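Local coordinates for glycosyl hydrolase family 62 protein (Coprinopsis cinerea, PDB 5B6T) that probably releases alpha-L-arabinofuranosyl side groups from arabinoxylan by hydrolysing their glycosidic bonds, as an alpha-L-arabinofuranosidase of glycoside hydrolase family 62, at residues K190-N198 / L210-R221. Sequence-based numbering, arbitrary orientation.
Sequences KNRLFEAAN and LLHEAIGSDGRR
Glu195 and Glu213 share the guanidinium group of Arg221. OE2 of Glu195 lies in the guanidinium plane, 3.0 Å from Arg221 NH1, which meets it on the anti side, 31° out of the carboxylate plane. The same NH1 bonds OE2 of Glu213 at 2.8 Å, approached from above that carboxylate. One water joins Glu195 OE2 to Arg221 NH2, while Ser264 and the backbone N of His265 bind the Glu213 carboxylate. A bound lead ion about 3 Å from the Glu195 side chain, with Asp143 alongside, places this carboxylate at what is probably the active-site pocket.

The backbones form the antiparallel hairpin of strands 195-202 and 207-215 in one blade of the five-bladed beta-propeller. A classic bulge sets Phe194 and Glu195 against Glu213, whose O accepts from Phe194 N at 2.9 Å and only weakly from Glu195 N. On one side of it Asn198 and Leu211 exchange two backbone bonds; on the other, Ile215 N donates to Asn191 O at 2.8 Å.

Two CH-pi contacts lie in the apolar packing. CD1 of Ile215 sits over the centre of the Phe194 ring, 3.7 Å from its centroid, and CD1 of Leu193 lies likewise over the His212 ring. In His212, chi1 of -158° sends the ring out and chi2 of -70° turns ND1 to donate in its ring plane to Glu213 O, 3.1 Å away. With an alanine at His212, Leu193 CD1 would probably lose the ring face it rests on and Glu213 O one of its donors.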
ATOM      1  N   LYS A 190      19.414  -3.980   0.547  1.00  9.89           N
ATOM      2  CA  LYS A 190      18.039  -4.001   0.056  1.00  9.76           C
ATOM      3  C   LYS A 190      17.020  -4.321   1.145  1.00  9.91           C
ATOM      4  O   LYS A 190      15.877  -3.839   1.078  1.00  9.83           O
ATOM      5  CB  LYS A 190      17.882  -4.966  -1.119  1.00 10.30           C
ATOM      6  CG  LYS A 190      18.088  -6.418  -0.745  1.00 10.71           C
ATOM      7  CD  LYS A 190      18.036  -7.329  -1.980  1.00 12.02           C
ATOM      8  CE  LYS A 190      18.099  -8.796  -1.595  1.00 13.03           C
ATOM      9  NZ  LYS A 190      17.964  -9.687  -2.787  1.00 14.44           N
ATOM     10  N   ASN A 191      17.402  -5.086   2.152  1.00 10.28           N
ATOM     11  CA  ASN A 191      16.463  -5.433   3.220  1.00 10.87           C
ATOM     12  C   ASN A 191      16.032  -4.212   4.037  1.00 10.02           C
ATOM     13  O   ASN A 191      14.971  -4.228   4.602  1.00  9.69           O
ATOM     14  CB  ASN A 191      17.074  -6.483   4.136  1.00 11.73           C
ATOM     15  CG  ASN A 191      17.015  -7.889   3.541  1.00 13.49           C
ATOM     16  OD1 ASN A 191      16.569  -8.095   2.428  1.00 15.02           O
ATOM     17  ND2 ASN A 191      17.446  -8.861   4.324  1.00 16.94           N
ATOM     18  N   ARG A 192      16.851  -3.172   4.085  1.00  9.64           N
ATOM     19  CA  ARG A 192      16.528  -1.967   4.845  1.00  9.47           C
ATOM     20  C   ARG A 192      15.501  -1.083   4.137  1.00  8.96           C
ATOM     21  O   ARG A 192      14.847  -0.262   4.783  1.00  8.93           O
ATOM     22  CB  ARG A 192      17.781  -1.139   5.118  1.00  9.69           C
ATOM     23  CG  ARG A 192      18.789  -1.798   6.031  1.00 10.61           C
ATOM     24  CD  ARG A 192      18.334  -1.765   7.468  1.00 11.10           C
ATOM     25  NE  ARG A 192      18.394  -0.418   8.034  1.00 11.60           N
ATOM     26  CZ  ARG A 192      18.061  -0.067   9.284  1.00 12.03           C
ATOM     27  NH1 ARG A 192      17.579  -0.952  10.169  1.00 11.73           N
ATOM     28  NH2 ARG A 192      18.196   1.211   9.620  1.00 11.78           N
ATOM     29  N   LEU A 193      15.331  -1.264   2.828  1.00  7.97           N
ATOM     30  CA  LEU A 193      14.427  -0.412   2.040  1.00  8.38           C
ATOM     31  C   LEU A 193      13.857  -1.280   0.928  1.00  8.43           C
ATOM     32  O   LEU A 193      14.224  -1.177  -0.248  1.00  8.32           O
ATOM     33  CB  LEU A 193      15.186   0.798   1.510  1.00  8.73           C
ATOM     34  CG  LEU A 193      14.328   1.950   0.992  1.00  9.44           C
ATOM     35  CD1 LEU A 193      13.711   2.732   2.138  1.00  9.96           C
ATOM     36  CD2 LEU A 193      15.136   2.871   0.088  1.00  9.88           C
ATOM     37  N   PHE A 194      12.964  -2.183   1.326  1.00  8.16           N
ATOM     38  CA  PHE A 194      12.657  -3.332   0.478  1.00  8.30           C
ATOM     39  C   PHE A 194      11.514  -3.108  -0.497  1.00  7.88           C
ATOM     40  O   PHE A 194      11.704  -3.216  -1.704  1.00  8.16           O
ATOM     41  CB  PHE A 194      12.440  -4.582   1.323  1.00  8.16           C
ATOM     42  CG  PHE A 194      12.426  -5.845   0.510  1.00  9.17           C
ATOM     43  CD1 PHE A 194      13.567  -6.259  -0.167  1.00  9.24           C
ATOM     44  CD2 PHE A 194      11.297  -6.618   0.427  1.00  9.32           C
ATOM     45  CE1 PHE A 194      13.542  -7.415  -0.938  1.00  9.71           C
ATOM     46  CE2 PHE A 194      11.277  -7.784  -0.321  1.00  9.60           C
ATOM     47  CZ  PHE A 194      12.393  -8.177  -1.015  1.00  9.69           C
ATOM     48  N   GLU A 195      10.322  -2.805  -0.007  1.00  7.68           N
ATOM     49  CA  GLU A 195       9.196  -2.559  -0.924  1.00  8.09           C
ATOM     50  C   GLU A 195       8.069  -1.852  -0.173  1.00  7.69           C
ATOM     51  O   GLU A 195       8.274  -1.397   0.963  1.00  7.75           O
ATOM     52  CB  GLU A 195       8.718  -3.890  -1.517  1.00  8.15           C
ATOM     53  CG  GLU A 195       8.219  -4.898  -0.485  1.00  8.67           C
ATOM     54  CD  GLU A 195       8.016  -6.309  -1.001  1.00  9.60           C
ATOM     55  OE1 GLU A 195       8.199  -6.621  -2.182  1.00  9.60           O
ATOM     56  OE2 GLU A 195       7.620  -7.201  -0.209  1.00 10.81           O
ATOM     57  N   ALA A 196       6.933  -1.681  -0.832  1.00  7.34           N
ATOM     58  CA  ALA A 196       5.681  -1.265  -0.193  1.00  6.91           C
ATOM     59  C   ALA A 196       5.779   0.114   0.446  1.00  6.82           C
ATOM     60  O   ALA A 196       5.440   0.305   1.617  1.00  6.42           O
ATOM     61  CB  ALA A 196       5.228  -2.303   0.820  1.00  6.98           C
ATOM     62  N   ALA A 197       6.082   1.097  -0.381  1.00  6.49           N
ATOM     63  CA  ALA A 197       6.005   2.495   0.047  1.00  6.69           C
ATOM     64  C   ALA A 197       4.547   2.966   0.274  1.00  6.64           C
ATOM     65  O   ALA A 197       3.628   2.530  -0.393  1.00  6.87           O
ATOM     66  CB  ALA A 197       6.682   3.408  -0.959  1.00  7.12           C
ATOM     67  N   ASN A 198       4.387   3.848   1.261  1.00  6.45           N
ATOM     68  CA  ASN A 198       3.233   4.746   1.355  1.00  6.43           C
ATOM     69  C   ASN A 198       3.753   6.162   1.481  1.00  6.44           C
ATOM     70  O   ASN A 198       4.763   6.412   2.155  1.00  6.67           O
ATOM     71  CB  ASN A 198       2.348   4.508   2.597  1.00  6.46           C
ATOM     72  CG  ASN A 198       1.866   3.078   2.763  1.00  6.71           C
ATOM     73  OD1 ASN A 198       2.297   2.399   3.697  1.00  7.04           O
ATOM     74  ND2 ASN A 198       0.917   2.652   1.945  1.00  6.53           N
ATOM     75  N   LEU A 210       6.581   9.429   4.673  1.00  7.15           N
ATOM     76  CA  LEU A 210       6.969   8.252   3.871  1.00  6.92           C
ATOM     77  C   LEU A 210       7.072   7.044   4.803  1.00  7.02           C
ATOM     78  O   LEU A 210       7.766   7.100   5.815  1.00  7.30           O
ATOM     79  CB  LEU A 210       8.344   8.476   3.232  1.00  7.03           C
ATOM     80  CG  LEU A 210       9.010   7.269   2.568  1.00  7.23           C
ATOM     81  CD1 LEU A 210       8.236   6.794   1.356  1.00  7.30           C
ATOM     82  CD2 LEU A 210      10.444   7.641   2.185  1.00  7.64           C
ATOM     83  N   LEU A 211       6.355   5.969   4.463  1.00  6.86           N
ATOM     84  CA  LEU A 211       6.506   4.671   5.102  1.00  7.00           C
ATOM     85  C   LEU A 211       7.094   3.729   4.088  1.00  7.01           C
ATOM     86  O   LEU A 211       6.843   3.856   2.896  1.00  7.17           O
ATOM     87  CB  LEU A 211       5.149   4.101   5.553  1.00  6.90           C
ATOM     88  CG  LEU A 211       4.271   5.056   6.362  1.00  6.98           C
ATOM     89  CD1 LEU A 211       2.912   4.429   6.673  1.00  6.93           C
ATOM     90  CD2 LEU A 211       4.983   5.557   7.631  1.00  7.01           C
ATOM     91  N   HIS A 212       7.892   2.774   4.545  1.00  7.18           N
ATOM     92  CA  HIS A 212       8.470   1.817   3.598  1.00  7.42           C
ATOM     93  C   HIS A 212       8.751   0.528   4.370  1.00  7.47           C
ATOM     94  O   HIS A 212       9.225   0.582   5.500  1.00  7.59           O
ATOM     95  CB  HIS A 212       9.781   2.398   3.012  1.00  7.91           C
ATOM     96  CG  HIS A 212      10.202   1.830   1.710  1.00  8.42           C
ATOM     97  ND1 HIS A 212      10.669   0.540   1.547  1.00  8.22           N
ATOM     98  CD2 HIS A 212      10.275   2.409   0.487  1.00  8.90           C
ATOM     99  CE1 HIS A 212      10.969   0.345   0.274  1.00  8.29           C
ATOM    100  NE2 HIS A 212      10.769   1.468  -0.380  1.00  9.22           N
ATOM    101  N   GLU A 213       8.436  -0.606   3.747  1.00  7.57           N
ATOM    102  CA  GLU A 213       8.665  -1.921   4.344  1.00  7.68           C
ATOM    103  C   GLU A 213      10.136  -2.337   4.280  1.00  7.70           C
ATOM    104  O   GLU A 213      10.847  -2.005   3.309  1.00  7.95           O
ATOM    105  CB  GLU A 213       7.811  -2.991   3.665  1.00  7.78           C
ATOM    106  CG  GLU A 213       7.698  -4.265   4.469  1.00  7.81           C
ATOM    107  CD  GLU A 213       6.730  -5.286   3.888  1.00  7.63           C
ATOM    108  OE1 GLU A 213       5.807  -4.903   3.123  1.00  7.64           O
ATOM    109  OE2 GLU A 213       6.881  -6.487   4.264  1.00  8.21           O
ATOM    110  N   ALA A 214      10.559  -3.043   5.324  1.00  7.68           N
ATOM    111  CA  ALA A 214      11.907  -3.556   5.468  1.00  7.87           C
ATOM    112  C   ALA A 214      11.813  -4.981   5.997  1.00  8.18           C
ATOM    113  O   ALA A 214      10.792  -5.409   6.513  1.00  7.67           O
ATOM    114  CB  ALA A 214      12.682  -2.696   6.462  1.00  8.08           C
ATOM    115  N   ILE A 215      12.902  -5.721   5.832  1.00  8.62           N
ATOM    116  CA  ILE A 215      13.059  -7.053   6.369  1.00  9.02           C
ATOM    117  C   ILE A 215      14.141  -6.935   7.434  1.00  9.39           C
ATOM    118  O   ILE A 215      15.304  -6.649   7.113  1.00  9.97           O
ATOM    119  CB  ILE A 215      13.506  -8.049   5.281  1.00  9.47           C
ATOM    120  CG1 ILE A 215      12.529  -8.056   4.093  1.00  9.90           C
ATOM    121  CG2 ILE A 215      13.707  -9.441   5.849  1.00  9.53           C
ATOM    122  CD1 ILE A 215      13.021  -8.869   2.926  1.00 10.44           C
ATOM    123  N   GLY A 216      13.764  -7.125   8.691  1.00  9.44           N
ATOM    124  CA  GLY A 216      14.642  -6.841   9.819  1.00 10.07           C
ATOM    125  C   GLY A 216      15.688  -7.908  10.092  1.00 11.24           C
ATOM    126  O   GLY A 216      15.757  -8.958   9.390  1.00 11.96           O
ATOM    127  N   SER A 217      16.487  -7.628  11.127  1.00 11.96           N
ATOM    128  CA  SER A 217      17.580  -8.520  11.535  1.00 13.53           C
ATOM    129  C   SER A 217      17.088  -9.899  11.979  1.00 13.99           C
ATOM    130  O   SER A 217      17.846 -10.866  11.939  1.00 14.67           O
ATOM    131  CB  SER A 217      18.393  -7.879  12.661  1.00 14.25           C
ATOM    132  OG  SER A 217      17.588  -7.626  13.798  1.00 15.14           O
ATOM    133  N   ASP A 218      15.825  -9.976  12.401  1.00 13.43           N
ATOM    134  CA  ASP A 218      15.174 -11.258  12.737  1.00 13.13           C
ATOM    135  C   ASP A 218      14.453 -11.922  11.557  1.00 12.26           C
ATOM    136  O   ASP A 218      13.753 -12.904  11.729  1.00 12.38           O
ATOM    137  CB  ASP A 218      14.180 -11.065  13.875  1.00 13.46           C
ATOM    138  CG  ASP A 218      13.162  -9.961  13.577  1.00 13.91           C
ATOM    139  OD1 ASP A 218      13.193  -9.406  12.452  1.00 13.03           O
ATOM    140  OD2 ASP A 218      12.367  -9.665  14.475  1.00 15.13           O
ATOM    141  N   GLY A 219      14.616 -11.379  10.349  1.00 11.13           N
ATOM    142  CA  GLY A 219      13.905 -11.881   9.186  1.00 11.12           C
ATOM    143  C   GLY A 219      12.444 -11.455   9.055  1.00 10.39           C
ATOM    144  O   GLY A 219      11.771 -11.854   8.097  1.00 11.11           O
ATOM    145  N   ARG A 220      11.949 -10.639   9.975  1.00 10.21           N
ATOM    146  CA  ARG A 220      10.531 -10.277   9.985  1.00  9.84           C
ATOM    147  C   ARG A 220      10.271  -8.920   9.331  1.00  9.29           C
ATOM    148  O   ARG A 220      11.082  -8.007   9.390  1.00  9.02           O
ATOM    149  CB  ARG A 220      10.005 -10.272  11.426  1.00 10.52           C
ATOM    150  CG  ARG A 220      10.089 -11.616  12.144  1.00 10.90           C
ATOM    151  CD  ARG A 220       9.140 -12.611  11.541  1.00 11.31           C
ATOM    152  NE  ARG A 220       9.248 -13.939  12.160  1.00 12.62           N
ATOM    153  CZ  ARG A 220       8.572 -15.000  11.743  1.00 13.32           C
ATOM    154  NH1 ARG A 220       7.695 -14.914  10.740  1.00 13.04           N
ATOM    155  NH2 ARG A 220       8.756 -16.159  12.354  1.00 14.28           N
ATOM    156  N   ARG A 221       9.099  -8.798   8.737  1.00  8.45           N
ATOM    157  CA  ARG A 221       8.711  -7.557   8.076  1.00  8.11           C
ATOM    158  C   ARG A 221       8.369  -6.491   9.114  1.00  7.89           C
ATOM    159  O   ARG A 221       7.799  -6.762  10.189  1.00  7.52           O
ATOM    160  CB  ARG A 221       7.514  -7.775   7.146  1.00  8.02           C
ATOM    161  CG  ARG A 221       7.714  -8.858   6.090  1.00  8.00           C
ATOM    162  CD  ARG A 221       9.019  -8.659   5.346  1.00  8.52           C
ATOM    163  NE  ARG A 221       9.192  -9.578   4.229  1.00  8.84           N
ATOM    164  CZ  ARG A 221       8.940  -9.304   2.954  1.00  8.80           C
ATOM    165  NH1 ARG A 221       8.422  -8.135   2.566  1.00  8.59           N
ATOM    166  NH2 ARG A 221       9.211 -10.245   2.028  1.00  9.44           N
TER
HETATM  167  O   HOH W   1      17.492  -8.334   6.944  1.00 26.87           O
HETATM  168  O   HOH W   2      12.197   0.809   4.633  1.00 24.83           O
HETATM  169  O   HOH W   3       5.412  -6.940   1.356  1.00  8.88           O
HETATM  170  O   HOH W   4       8.474  -9.870  -0.669  1.00 15.64           O